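PDB 4WVA: mannosylglycerate hydrolase MGH1-like glycoside hydrolase domain-containing protein from Thermus thermophilus HB8, which hydrolyses the compatible solute mannosylglycerate, and glucosylglycerate with similar efficiency, to glycerate and the free sugar as a family 63 glycoside hydrolase. Local coordinates for residues Leu334-Pro339 / Pro353-Val358. Numbering follows the deposited sequence.
Sequences LPSVDP and PVWINV
S336 grips the carbonyl of P353 twice. Its OG donates to P353 O over 2.7 Å, lying in the carbonyl plane on a lone pair with a C=O...OG angle of 132°. A weak second bond runs from S336 N to the same P353 O at 3.0 Å, bent to 126° at the hydrogen. The serine hydroxyl reaches this oxygen because OG sits between the backbone N and the carbonyl carbon (chi1 46°), and it also hydrogen-bonds the backbone N of G352. An alanine here would remove the hydroxyl's bonds to P353 O and G352 N, and would probably loosen the link between the two loops. Two residues away on each segment, a water joins the backbones: it donates to L334 O at 2.6 Å and accepts from W355 N at 2.9 Å. The CG2 methyl of V354 lies against the L334 carbonyl, 3.7 Å from L334 O. The apolar contact is L334 CD2 with V358 CG1 at 4.4 Å. S336 CB lies 4.1 Å from W355 CD1. The W355 indole, its NE1 bonded to Y349 O, stacks with W350, a probable substrate-binding residue, and lies close to E393, the probable proton acceptor, and to bound Tris. The polar links thus run from S336 and L334 O to backbone atoms of P353 and W355, the latter through water, tying loop 334-339 to the N-cap of helix 356-368 beside the probable catalytic pocket of the (alpha/alpha)6 barrel.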
loop_
_atom_site.group_PDB
_atom_site.type_symbol
_atom_site.label_atom_id
_atom_site.label_comp_id
_atom_site.label_asym_id
_atom_site.label_seq_id
_atom_site.Cartn_x
_atom_site.Cartn_y
_atom_site.Cartn_z
ATOM N N LEU A 334 -24.266 -14.006 -0.712
ATOM C CA LEU A 334 -23.956 -13.030 -1.749
ATOM C C LEU A 334 -24.279 -13.668 -3.101
ATOM O O LEU A 334 -23.692 -14.678 -3.464
ATOM C CB LEU A 334 -22.468 -12.726 -1.704
ATOM C CG LEU A 334 -21.929 -11.650 -2.638
ATOM C CD1 LEU A 334 -22.407 -10.275 -2.235
ATOM C CD2 LEU A 334 -20.400 -11.705 -2.627
ATOM N N PRO A 335 -25.219 -13.089 -3.861
ATOM C CA PRO A 335 -25.437 -13.672 -5.197
ATOM C C PRO A 335 -24.179 -13.581 -6.057
ATOM O O PRO A 335 -23.348 -12.684 -5.863
ATOM C CB PRO A 335 -26.570 -12.833 -5.795
ATOM C CG PRO A 335 -26.783 -11.712 -4.879
ATOM C CD PRO A 335 -26.090 -11.945 -3.582
ATOM N N SER A 336 -24.042 -14.513 -6.989
ATOM C CA SER A 336 -22.850 -14.588 -7.830
ATOM C C SER A 336 -22.781 -13.495 -8.891
ATOM O O SER A 336 -21.707 -13.240 -9.440
ATOM C CB SER A 336 -22.672 -15.994 -8.403
ATOM O OG SER A 336 -23.888 -16.539 -8.945
ATOM N N VAL A 337 -23.920 -12.881 -9.182
ATOM C CA VAL A 337 -23.951 -11.683 -10.012
ATOM C C VAL A 337 -24.950 -10.702 -9.442
ATOM O O VAL A 337 -25.896 -11.076 -8.738
ATOM C CB VAL A 337 -24.288 -11.957 -11.498
ATOM C CG1 VAL A 337 -23.328 -12.962 -12.103
ATOM C CG2 VAL A 337 -25.724 -12.413 -11.667
ATOM N N ASP A 338 -24.704 -9.421 -9.719
ATOM C CA ASP A 338 -25.573 -8.344 -9.300
ATOM C C ASP A 338 -27.024 -8.718 -9.648
ATOM O O ASP A 338 -27.331 -8.981 -10.816
ATOM C CB ASP A 338 -25.119 -7.067 -10.026
ATOM C CG ASP A 338 -25.940 -5.828 -9.681
ATOM O OD1 ASP A 338 -27.014 -5.915 -9.059
ATOM O OD2 ASP A 338 -25.479 -4.728 -10.066
ATOM N N PRO A 339 -27.914 -8.744 -8.641
ATOM C CA PRO A 339 -29.283 -9.182 -8.904
ATOM C C PRO A 339 -30.067 -8.250 -9.832
ATOM O O PRO A 339 -31.140 -8.645 -10.323
ATOM C CB PRO A 339 -29.932 -9.250 -7.515
ATOM C CG PRO A 339 -29.022 -8.540 -6.590
ATOM C CD PRO A 339 -27.653 -8.529 -7.208
ATOM N N PRO A 353 -26.854 -17.566 -8.409
ATOM C CA PRO A 353 -26.871 -18.304 -7.148
ATOM C C PRO A 353 -25.765 -17.935 -6.137
ATOM O O PRO A 353 -24.705 -17.438 -6.515
ATOM C CB PRO A 353 -26.708 -19.748 -7.598
ATOM C CG PRO A 353 -27.385 -19.777 -8.914
ATOM C CD PRO A 353 -26.956 -18.485 -9.565
ATOM N N VAL A 354 -26.074 -18.184 -4.864
ATOM C CA VAL A 354 -25.174 -18.001 -3.726
ATOM C C VAL A 354 -24.288 -19.227 -3.581
ATOM O O VAL A 354 -24.745 -20.382 -3.643
ATOM C CB VAL A 354 -25.967 -17.794 -2.406
ATOM C CG1 VAL A 354 -25.044 -17.751 -1.188
ATOM C CG2 VAL A 354 -26.798 -16.508 -2.445
ATOM N N TRP A 355 -23.004 -18.981 -3.371
ATOM C CA TRP A 355 -22.008 -20.027 -3.201
ATOM C C TRP A 355 -21.324 -19.878 -1.858
ATOM O O TRP A 355 -20.894 -18.796 -1.465
ATOM C CB TRP A 355 -20.952 -19.953 -4.297
ATOM C CG TRP A 355 -21.451 -20.324 -5.670
ATOM C CD1 TRP A 355 -22.253 -19.590 -6.490
ATOM C CD2 TRP A 355 -21.146 -21.522 -6.372
ATOM N NE1 TRP A 355 -22.479 -20.271 -7.670
ATOM C CE2 TRP A 355 -21.802 -21.457 -7.625
ATOM C CE3 TRP A 355 -20.380 -22.648 -6.066
ATOM C CZ2 TRP A 355 -21.693 -22.467 -8.570
ATOM C CZ3 TRP A 355 -20.284 -23.656 -6.993
ATOM C CH2 TRP A 355 -20.932 -23.559 -8.240
ATOM N N ILE A 356 -21.159 -20.989 -1.168
ATOM C CA ILE A 356 -20.643 -20.929 0.187
ATOM C C ILE A 356 -19.167 -20.533 0.235
ATOM O O ILE A 356 -18.749 -19.796 1.146
ATOM C CB ILE A 356 -20.870 -22.269 0.922
ATOM C CG1 ILE A 356 -22.354 -22.655 0.917
ATOM C CG2 ILE A 356 -20.372 -22.215 2.351
ATOM C CD1 ILE A 356 -23.316 -21.676 1.540
ATOM N N ASN A 357 -18.357 -21.051 -0.686
ATOM C CA ASN A 357 -16.940 -20.703 -0.685
ATOM C C ASN A 357 -16.679 -19.196 -0.905
ATOM O O ASN A 357 -15.780 -18.604 -0.282
ATOM C CB ASN A 357 -16.153 -21.548 -1.694
ATOM C CG ASN A 357 -16.480 -21.206 -3.135
ATOM O OD1 ASN A 357 -17.635 -20.985 -3.492
ATOM N ND2 ASN A 357 -15.456 -21.177 -3.980
ATOM N N VAL A 358 -17.466 -18.591 -1.791
ATOM C CA VAL A 358 -17.346 -17.157 -2.062
ATOM C C VAL A 358 -17.902 -16.344 -0.882
ATOM O O VAL A 358 -17.294 -15.342 -0.478
ATOM C CB VAL A 358 -17.990 -16.769 -3.411
ATOM C CG1 VAL A 358 -17.926 -15.265 -3.625
ATOM C CG2 VAL A 358 -17.272 -17.505 -4.539
HETATM O O HOH W 1 -21.694 -16.365 -3.059
#